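Local coordinates for protein adenylate cyclase (Hippeastrum hybrid cultivar, PDB 6YP4) that binds magnesium and a GTP analogue and, although named a putative adenylyl cyclase, acts dominantly as a triphosphatase, at residues Pro88-Glu93 / Ser103-Ser108; Arg54-Asp57 / Cys62-Ser65; Ser19-Pro24 / Glu178-Glu183. One frame throughout, in Å; residues are numbered along the deposited sequence.

Contact 1: residues Pro88-Glu93 / Ser103-Ser108; sequences PQIGQE and SLLEKS
I90 and L104 face each other where helix 88-96 passes the end of the short helix 101-104, with their CA atoms 7.0 Å apart. The working branch of I90 is its gamma methyl. With chi1 at -63°, I90 CG1 lies beside the backbone N and CG2 anti to it, which brings CG2 to the backbone where L104 passes into L105. That methyl of I90 meets the backbone O of L104 at 3.9 Å and, more loosely, L104 CB at 4.4 Å. On its other contact, I90 CG2 meets CD2 of L105, again at 3.9 Å, and the two side chains run past one another in opposite senses. L105 is buried and E93 exposed. One turn further along the same helix, E93 and L104 lie at a slant to each other. L104 splits its two methyls: CD1 sits 3.8 Å from the carbonyl O of E93, while CD2 lies 3.7 Å from E93 OE2. The extended E93 chain brings this one carboxylate oxygen to the CD2 methyl. Two short helices joined by a short loop thus pack together in the helical segment between strands 76-86 and 127-141 of the CYTH fold. Helix 101-104 stops here: L105 has left helical geometry and opens a type I turn to S108, closed by the bond from S108 N to L105 O at 2.9 Å. S108 is the N-cap of helix 109-118, its OG accepting from W111 N. V94, on the first helix, touches both leucines, extending the apolar patch begun by I90.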
loop_
_atom_site.group_PDB
_atom_site.type_symbol
_atom_site.label_atom_id
_atom_site.label_comp_id
_atom_site.label_asym_id
_atom_site.label_seq_id
_atom_site.Cartn_x
_atom_site.Cartn_y
_atom_site.Cartn_z
ATOM N N PRO A 88 0.110 17.666 -3.052
ATOM C CA PRO A 88 1.485 17.909 -3.559
ATOM C C PRO A 88 1.780 19.365 -3.760
ATOM O O PRO A 88 2.947 19.770 -3.625
ATOM C CB PRO A 88 1.523 17.150 -4.894
ATOM C CG PRO A 88 0.388 16.121 -4.776
ATOM C CD PRO A 88 -0.669 16.800 -3.940
ATOM N N GLN A 89 0.765 20.178 -4.060
ATOM C CA GLN A 89 1.027 21.599 -4.230
ATOM C C GLN A 89 1.551 22.202 -2.939
ATOM O O GLN A 89 2.455 23.046 -2.969
ATOM C CB GLN A 89 -0.229 22.332 -4.703
ATOM C CG GLN A 89 -0.681 21.951 -6.120
ATOM C CD GLN A 89 0.490 21.841 -7.111
ATOM O OE1 GLN A 89 0.593 20.872 -7.869
ATOM N NE2 GLN A 89 1.356 22.855 -7.126
ATOM N N ILE A 90 1.008 21.773 -1.793
ATOM C CA ILE A 90 1.475 22.289 -0.510
ATOM C C ILE A 90 2.879 21.772 -0.217
ATOM O O ILE A 90 3.750 22.531 0.222
ATOM C CB ILE A 90 0.500 21.922 0.625
ATOM C CG1 ILE A 90 -0.867 22.570 0.408
ATOM C CG2 ILE A 90 1.071 22.335 1.993
ATOM C CD1 ILE A 90 -1.942 22.039 1.359
ATOM N N GLY A 91 3.115 20.471 -0.441
ATOM C CA GLY A 91 4.470 19.937 -0.314
ATOM C C GLY A 91 5.495 20.744 -1.088
ATOM O O GLY A 91 6.603 20.997 -0.595
ATOM N N GLN A 92 5.143 21.168 -2.308
ATOM C CA GLN A 92 6.064 21.981 -3.102
ATOM C C GLN A 92 6.219 23.386 -2.532
ATOM O O GLN A 92 7.322 23.954 -2.571
ATOM C CB GLN A 92 5.599 22.050 -4.557
ATOM C CG GLN A 92 5.725 20.726 -5.353
ATOM C CD GLN A 92 7.166 20.354 -5.667
ATOM O OE1 GLN A 92 8.077 21.136 -5.436
ATOM N NE2 GLN A 92 7.371 19.173 -6.229
ATOM N N GLU A 93 5.129 23.976 -2.019
ATOM C CA GLU A 93 5.225 25.293 -1.386
ATOM C C GLU A 93 6.122 25.241 -0.158
ATOM O O GLU A 93 6.872 26.189 0.119
ATOM C CB GLU A 93 3.843 25.822 -0.974
ATOM C CG GLU A 93 2.749 25.830 -2.036
ATOM C CD GLU A 93 1.446 26.490 -1.551
ATOM O OE1 GLU A 93 0.985 27.453 -2.191
ATOM O OE2 GLU A 93 0.888 26.041 -0.526
ATOM N N SER A 103 2.838 27.635 9.033
ATOM C CA SER A 103 1.555 28.103 8.536
ATOM C C SER A 103 1.050 27.198 7.413
ATOM O O SER A 103 -0.144 26.905 7.336
ATOM C CB SER A 103 1.669 29.562 8.082
ATOM O OG SER A 103 2.577 29.707 7.009
ATOM N N LEU A 104 1.952 26.706 6.563
ATOM C CA LEU A 104 1.525 25.864 5.453
ATOM C C LEU A 104 0.984 24.522 5.943
ATOM O O LEU A 104 0.012 23.995 5.379
ATOM C CB LEU A 104 2.689 25.650 4.478
ATOM C CG LEU A 104 3.157 26.872 3.686
ATOM C CD1 LEU A 104 4.471 26.571 2.987
ATOM C CD2 LEU A 104 2.118 27.323 2.689
ATOM N N LEU A 105 1.596 23.952 6.983
ATOM C CA LEU A 105 1.206 22.648 7.505
ATOM C C LEU A 105 0.402 22.742 8.805
ATOM O O LEU A 105 0.352 21.769 9.565
ATOM C CB LEU A 105 2.453 21.786 7.716
ATOM C CG LEU A 105 3.285 21.575 6.456
ATOM C CD1 LEU A 105 4.535 20.756 6.696
ATOM C CD2 LEU A 105 2.432 20.919 5.410
ATOM N N GLU A 106 -0.239 23.886 9.071
ATOM C CA GLU A 106 -0.817 24.134 10.393
ATOM C C GLU A 106 -1.875 23.100 10.779
ATOM O O GLU A 106 -2.034 22.791 11.967
ATOM C CB GLU A 106 -1.399 25.548 10.432
ATOM C CG GLU A 106 -2.149 25.902 11.692
ATOM C CD GLU A 106 -3.643 25.652 11.564
ATOM O OE1 GLU A 106 -4.287 25.359 12.594
ATOM O OE2 GLU A 106 -4.173 25.748 10.435
ATOM N N LYS A 107 -2.607 22.557 9.809
ATOM C CA LYS A 107 -3.660 21.596 10.118
ATOM C C LYS A 107 -3.178 20.150 10.149
ATOM O O LYS A 107 -3.983 19.247 10.396
ATOM C CB LYS A 107 -4.812 21.727 9.121
ATOM C CG LYS A 107 -5.187 23.156 8.783
ATOM C CD LYS A 107 -6.385 23.214 7.839
ATOM C CE LYS A 107 -7.070 24.572 7.925
ATOM N NZ LYS A 107 -7.924 24.705 9.143
ATOM N N SER A 108 -1.894 19.901 9.931
ATOM C CA SER A 108 -1.409 18.530 9.853
ATOM C C SER A 108 -1.201 17.940 11.243
ATOM O O SER A 108 -0.582 18.561 12.116
ATOM C CB SER A 108 -0.101 18.463 9.068
ATOM O OG SER A 108 0.525 17.206 9.276
#

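Contact 2: residues Arg54-Asp57 / Cys62-Ser65; sequences RFYD and CVLS. With GCP (phosphomethylphosphonic acid guanylate ester), chain B.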
loop_
_atom_site.group_PDB
_atom_site.type_symbol
_atom_site.label_atom_id
_atom_site.label_comp_id
_atom_site.label_asym_id
_atom_site.label_seq_id
_atom_site.Cartn_x
_atom_site.Cartn_y
_atom_site.Cartn_z
ATOM N N ARG A 54 7.858 13.342 0.616
ATOM C CA ARG A 54 8.143 12.475 -0.526
ATOM C C ARG A 54 7.194 12.789 -1.672
ATOM O O ARG A 54 5.969 12.817 -1.487
ATOM C CB ARG A 54 8.027 10.995 -0.143
ATOM C CG ARG A 54 7.970 10.036 -1.358
ATOM C CD ARG A 54 7.863 8.573 -0.920
ATOM N NE ARG A 54 9.049 8.063 -0.223
ATOM C CZ ARG A 54 9.034 6.978 0.546
ATOM N NH1 ARG A 54 7.893 6.318 0.727
ATOM N NH2 ARG A 54 10.144 6.562 1.151
ATOM N N PHE A 55 7.759 12.987 -2.860
ATOM C CA PHE A 55 6.991 13.205 -4.079
ATOM C C PHE A 55 7.058 11.956 -4.947
ATOM O O PHE A 55 8.144 11.399 -5.143
ATOM C CB PHE A 55 7.537 14.418 -4.846
ATOM C CG PHE A 55 7.463 15.703 -4.072
ATOM C CD1 PHE A 55 6.272 16.393 -3.956
ATOM C CD2 PHE A 55 8.587 16.219 -3.464
ATOM C CE1 PHE A 55 6.203 17.580 -3.234
ATOM C CE2 PHE A 55 8.526 17.400 -2.737
ATOM C CZ PHE A 55 7.341 18.083 -2.626
ATOM N N TYR A 56 5.902 11.508 -5.454
ATOM C CA TYR A 56 5.822 10.353 -6.348
ATOM C C TYR A 56 5.682 10.828 -7.790
ATOM O O TYR A 56 4.864 11.710 -8.082
ATOM C CB TYR A 56 4.633 9.431 -5.994
ATOM C CG TYR A 56 4.820 8.602 -4.712
ATOM C CD1 TYR A 56 4.629 9.164 -3.464
ATOM C CD2 TYR A 56 5.174 7.259 -4.769
ATOM C CE1 TYR A 56 4.785 8.420 -2.299
ATOM C CE2 TYR A 56 5.324 6.499 -3.601
ATOM C CZ TYR A 56 5.126 7.090 -2.373
ATOM O OH TYR A 56 5.283 6.354 -1.208
ATOM N N ASP A 57 6.491 10.243 -8.681
ATOM C CA ASP A 57 6.452 10.450 -10.141
ATOM C C ASP A 57 6.472 11.950 -10.423
ATOM O O ASP A 57 7.332 12.662 -9.884
ATOM C CB ASP A 57 5.260 9.704 -10.732
ATOM C CG ASP A 57 5.324 8.229 -10.480
ATOM O OD1 ASP A 57 6.444 7.704 -10.330
ATOM O OD2 ASP A 57 4.258 7.590 -10.438
ATOM N N CYS A 62 1.930 12.938 -2.783
ATOM C CA CYS A 62 2.845 13.524 -1.801
ATOM C C CYS A 62 2.549 12.954 -0.423
ATOM O O CYS A 62 1.382 12.892 -0.010
ATOM C CB CYS A 62 2.722 15.062 -1.765
ATOM S SG CYS A 62 3.995 15.914 -0.734
ATOM N N VAL A 63 3.593 12.556 0.302
ATOM C CA VAL A 63 3.440 11.963 1.628
ATOM C C VAL A 63 4.357 12.675 2.614
ATOM O O VAL A 63 5.568 12.791 2.373
ATOM C CB VAL A 63 3.734 10.446 1.619
ATOM C CG1 VAL A 63 3.565 9.864 3.036
ATOM C CG2 VAL A 63 2.814 9.699 0.617
ATOM N N LEU A 64 3.791 13.125 3.736
ATOM C CA LEU A 64 4.547 13.752 4.820
ATOM C C LEU A 64 4.750 12.752 5.946
ATOM O O LEU A 64 3.822 12.019 6.293
ATOM C CB LEU A 64 3.815 14.998 5.342
ATOM C CG LEU A 64 4.293 15.733 6.589
ATOM C CD1 LEU A 64 5.573 16.519 6.258
ATOM C CD2 LEU A 64 3.208 16.686 7.064
ATOM N N SER A 65 5.958 12.712 6.520
ATOM C CA SER A 65 6.197 11.733 7.578
ATOM C C SER A 65 7.175 12.245 8.623
ATOM O O SER A 65 8.143 12.946 8.306
ATOM C CB SER A 65 6.729 10.406 7.023
ATOM O OG SER A 65 7.944 10.574 6.328
HETATM P PG GCP B . 12.744 2.732 3.972
HETATM O O1G GCP B . 13.653 1.552 4.142
HETATM O O2G GCP B . 12.944 3.364 2.613
HETATM O O3G GCP B . 13.016 3.740 5.060
HETATM C C3B GCP B . 11.021 2.137 4.100
HETATM P PB GCP B . 9.886 3.598 3.974
HETATM O O1B GCP B . 10.412 4.796 4.710
HETATM O O2B GCP B . 9.578 3.914 2.531
HETATM O O3A GCP B . 8.497 3.118 4.710
HETATM P PA GCP B . 7.133 4.015 4.519
HETATM O O1A GCP B . 6.470 4.092 5.883
HETATM O O2A GCP B . 7.553 5.399 4.069
HETATM O "O5'" GCP B . 6.141 3.316 3.346
HETATM C "C5'" GCP B . 6.441 2.003 2.893
HETATM C "C4'" GCP B . 6.230 0.930 4.044
HETATM O "O4'" GCP B . 4.901 1.106 4.842
HETATM C "C3'" GCP B . 6.151 -0.233 3.519
HETATM O "O3'" GCP B . 6.917 -1.182 4.301
HETATM C "C2'" GCP B . 4.524 -0.628 3.416
HETATM O "O2'" GCP B . 4.266 -2.048 3.729
HETATM C "C1'" GCP B . 3.854 0.160 4.165
HETATM N N9 GCP B . 2.875 0.957 3.323
HETATM C C8 GCP B . 3.191 2.185 2.893
HETATM N N7 GCP B . 2.163 2.673 2.174
HETATM C C5 GCP B . 1.201 1.736 2.158
HETATM C C6 GCP B . -0.062 1.707 1.572
HETATM O O6 GCP B . -0.451 2.639 0.950
HETATM N N1 GCP B . -0.837 0.631 1.711
HETATM C C2 GCP B . -0.391 -0.438 2.426
HETATM N N2 GCP B . -1.325 -1.559 2.509
HETATM N N3 GCP B . 0.844 -0.411 2.997
HETATM C C4 GCP B . 1.638 0.678 2.863
#
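R54 and V63 form an antiparallel hydrogen-bonded pair joining strands 49-56 and 61-73 of a beta hairpin. R54 N donates to V63 O at 2.9 Å, and V63 N returns the bond to R54 O at 3.0 Å. The next pair, F55 with C62, is non-hydrogen-bonded; beside it C62 CA makes a CA-H...O contact of 3.2 Å with R54 O.

The apolar contacts divide between the faces. On the F55 and C62 face, the thiol swings anti to its own N (chi1 -172°), and C62 SG lies 4.4 Å from the F55 ring centroid, set obliquely to the ring, as a Cys sulfur-aromatic contact. Helix 88-96 packs over this face, Q92 and T95 touching F55 and P88 touching C62. On the R54 and V63 face, V63 CG2 meets Y56 CE1 at 3.7 Å, also obliquely.

The polar contacts spread from the R54 guanidinium. Its side chain is extended as far as CD, then bends at chi3 (-66°) toward the nucleotide analogue. R54 NH2 donates to the beta-phosphate atom O2B at 3.0 Å, with O2B at the guanidinium edge and in its plane; NH1 adds a weak bond to that oxygen. R54 NH1 also donates to Y56 OH at 3.2 Å, somewhat tilted from the plane, while NE is held by N34 OD1. R52, K67, R137 and K195 of the same chain, and K28 of the second subunit, also hydrogen-bond the analogue.

With NE, NH1 and NH2 all engaged, the guanidinium has little freedom to rotate: N34 and Y56 act as a second shell that presents it edge-on to the phosphate. This cationic lining would be expected to favour polyphosphate binding in the CYTH tunnel.

Contact 3: residues Ser19-Pro24 / Glu178-Glu183; sequences SDALSP and EGFLKE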
loop_
_atom_site.group_PDB
_atom_site.type_symbol
_atom_site.label_atom_id
_atom_site.label_comp_id
_atom_site.label_asym_id
_atom_site.label_seq_id
_atom_site.Cartn_x
_atom_site.Cartn_y
_atom_site.Cartn_z
ATOM N N SER A 19 15.172 -8.900 -9.543
ATOM C CA SER A 19 14.040 -8.287 -10.225
ATOM C C SER A 19 13.358 -9.289 -11.154
ATOM O O SER A 19 12.123 -9.411 -11.159
ATOM C CB SER A 19 14.525 -7.044 -10.981
ATOM O OG SER A 19 13.487 -6.427 -11.727
ATOM N N ASP A 20 14.160 -10.043 -11.921
ATOM C CA ASP A 20 13.638 -11.088 -12.799
ATOM C C ASP A 20 12.980 -12.200 -12.004
ATOM O O ASP A 20 11.941 -12.729 -12.416
ATOM C CB ASP A 20 14.760 -11.687 -13.659
ATOM C CG ASP A 20 15.339 -10.698 -14.634
ATOM O OD1 ASP A 20 14.607 -9.767 -15.042
ATOM O OD2 ASP A 20 16.530 -10.852 -14.997
ATOM N N ALA A 21 13.589 -12.596 -10.876
ATOM C CA ALA A 21 13.023 -13.678 -10.070
ATOM C C ALA A 21 11.655 -13.321 -9.502
ATOM O O ALA A 21 10.815 -14.210 -9.329
ATOM C CB ALA A 21 13.975 -14.057 -8.935
ATOM N N LEU A 22 11.401 -12.038 -9.221
ATOM C CA LEU A 22 10.144 -11.612 -8.613
ATOM C C LEU A 22 9.112 -11.117 -9.616
ATOM O O LEU A 22 7.970 -10.848 -9.211
ATOM C CB LEU A 22 10.384 -10.498 -7.581
ATOM C CG LEU A 22 11.188 -10.842 -6.321
ATOM C CD1 LEU A 22 11.558 -9.574 -5.571
ATOM C CD2 LEU A 22 10.436 -11.801 -5.411
ATOM N N SER A 23 9.469 -11.005 -10.908
ATOM C CA SER A 23 8.585 -10.446 -11.936
ATOM C C SER A 23 7.205 -11.108 -12.002
ATOM O O SER A 23 6.237 -10.424 -12.358
ATOM C CB SER A 23 9.240 -10.514 -13.319
ATOM O OG SER A 23 9.491 -11.856 -13.705
ATOM N N PRO A 24 7.049 -12.409 -11.710
ATOM C CA PRO A 24 5.683 -12.960 -11.634
ATOM C C PRO A 24 4.843 -12.367 -10.524
ATOM O O PRO A 24 3.621 -12.595 -10.514
ATOM C CB PRO A 24 5.914 -14.463 -11.409
ATOM C CG PRO A 24 7.307 -14.713 -11.907
ATOM C CD PRO A 24 8.056 -13.479 -11.565
ATOM N N GLU A 178 15.245 -14.733 3.432
ATOM C CA GLU A 178 16.606 -15.231 3.249
ATOM C C GLU A 178 16.620 -16.551 2.483
ATOM O O GLU A 178 17.455 -16.750 1.592
ATOM C CB GLU A 178 17.305 -15.379 4.601
ATOM C CG GLU A 178 17.488 -14.069 5.378
ATOM C CD GLU A 178 18.570 -14.170 6.454
ATOM O OE1 GLU A 178 18.241 -14.034 7.650
ATOM O OE2 GLU A 178 19.748 -14.353 6.085
ATOM N N GLY A 179 15.701 -17.465 2.816
ATOM C CA GLY A 179 15.644 -18.743 2.119
ATOM C C GLY A 179 15.390 -18.603 0.627
ATOM O O GLY A 179 15.925 -19.368 -0.172
ATOM N N PHE A 180 14.573 -17.621 0.233
ATOM C CA PHE A 180 14.283 -17.407 -1.187
ATOM C C PHE A 180 15.486 -16.812 -1.905
ATOM O O PHE A 180 15.793 -17.191 -3.041
ATOM C CB PHE A 180 13.053 -16.502 -1.323
ATOM C CG PHE A 180 12.736 -16.048 -2.737
ATOM C CD1 PHE A 180 11.896 -16.801 -3.551
ATOM C CD2 PHE A 180 13.214 -14.829 -3.217
ATOM C CE1 PHE A 180 11.566 -16.365 -4.842
ATOM C CE2 PHE A 180 12.893 -14.382 -4.510
ATOM C CZ PHE A 180 12.061 -15.154 -5.321
ATOM N N LEU A 181 16.182 -15.875 -1.265
ATOM C CA LEU A 181 17.355 -15.293 -1.908
ATOM C C LEU A 181 18.451 -16.339 -2.092
ATOM O O LEU A 181 19.143 -16.345 -3.118
ATOM C CB LEU A 181 17.865 -14.091 -1.108
ATOM C CG LEU A 181 17.024 -12.814 -1.106
ATOM C CD1 LEU A 181 17.804 -11.652 -0.536
ATOM C CD2 LEU A 181 16.573 -12.487 -2.498
ATOM N N LYS A 182 18.607 -17.250 -1.127
ATOM C CA LYS A 182 19.602 -18.313 -1.272
ATOM C C LYS A 182 19.246 -19.231 -2.430
ATOM O O LYS A 182 20.083 -19.517 -3.292
ATOM C CB LYS A 182 19.729 -19.119 0.025
ATOM C CG LYS A 182 20.057 -18.282 1.249
ATOM C CD LYS A 182 20.678 -19.104 2.369
ATOM C CE LYS A 182 21.162 -18.203 3.506
ATOM N NZ LYS A 182 20.104 -17.951 4.528
ATOM N N GLU A 183 17.997 -19.687 -2.474
ATOM C CA GLU A 183 17.591 -20.630 -3.506
ATOM C C GLU A 183 17.678 -20.015 -4.902
ATOM O O GLU A 183 17.958 -20.729 -5.874
ATOM C CB GLU A 183 16.175 -21.124 -3.201
ATOM C CG GLU A 183 15.578 -22.045 -4.238
ATOM C CD GLU A 183 14.067 -22.061 -4.165
ATOM O OE1 GLU A 183 13.423 -21.701 -5.172
ATOM O OE2 GLU A 183 13.525 -22.424 -3.097
#
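The ring of F180 reaches from helix 170-183 to A21 and L22 of helix 12-22. L22 CD2 is the nearest partner, 3.7 Å from both F180 CE2 and F180 CZ, one methyl touching two adjacent ring atoms. A21 CB joins it more loosely, 4.2 Å from F180 CZ. Both approach the ring obliquely, and the contact is purely apolar. The reach comes from chi1 of F180 (173°): with CG anti to the backbone N, the ring extends from the helix toward its neighbour, spanning a gap in which the nearest CA atoms, of A21 and L181, are still 9.4 Å apart.

Around these contacts, L18 touches both F180 and L181, and W142 meets the F180 ring edge-to-face. L22 is buried on the sheet side, where Y140 and L148 from strands 127-141 and 147-155 touch it. S23 OG donates to D20 O at 2.9 Å, a local side-chain to backbone bond. Further out, the carboxylate of E178 bonds the hydroxyls of Y188 and Y190, and K182 NZ bonds that of Y188 as well, linking helix 170-183 to the segment beyond it.

Helix 12-22 thereby rests on strands 127-141 and 147-155, with helix 170-183 bridged to it by F180, in keeping with the CYTH fold, whose helices flank the antiparallel sheet that forms its tunnel.

Overall arrangement
From the N terminus, the chain runs through 19-24, the first half of contact 3, and on through strand 26-39 into the hairpin of contact 2, where 62-65 returns beside 54-57 after a short turn. Contact 1 follows in series, closing the small helical segment after strand 76-86 when 103-108 meets 88-93. Only at 178-183 does contact 3 close, so both other contacts nest inside its long loop. Contacts 1 and 2 touch: G91 packs on F55 and S108 on L64, seating the helical segment on the hairpin. Contact 3, its centre about 40 Å from that of contact 1, joins early and late helices on the opposite side of the chain's centre.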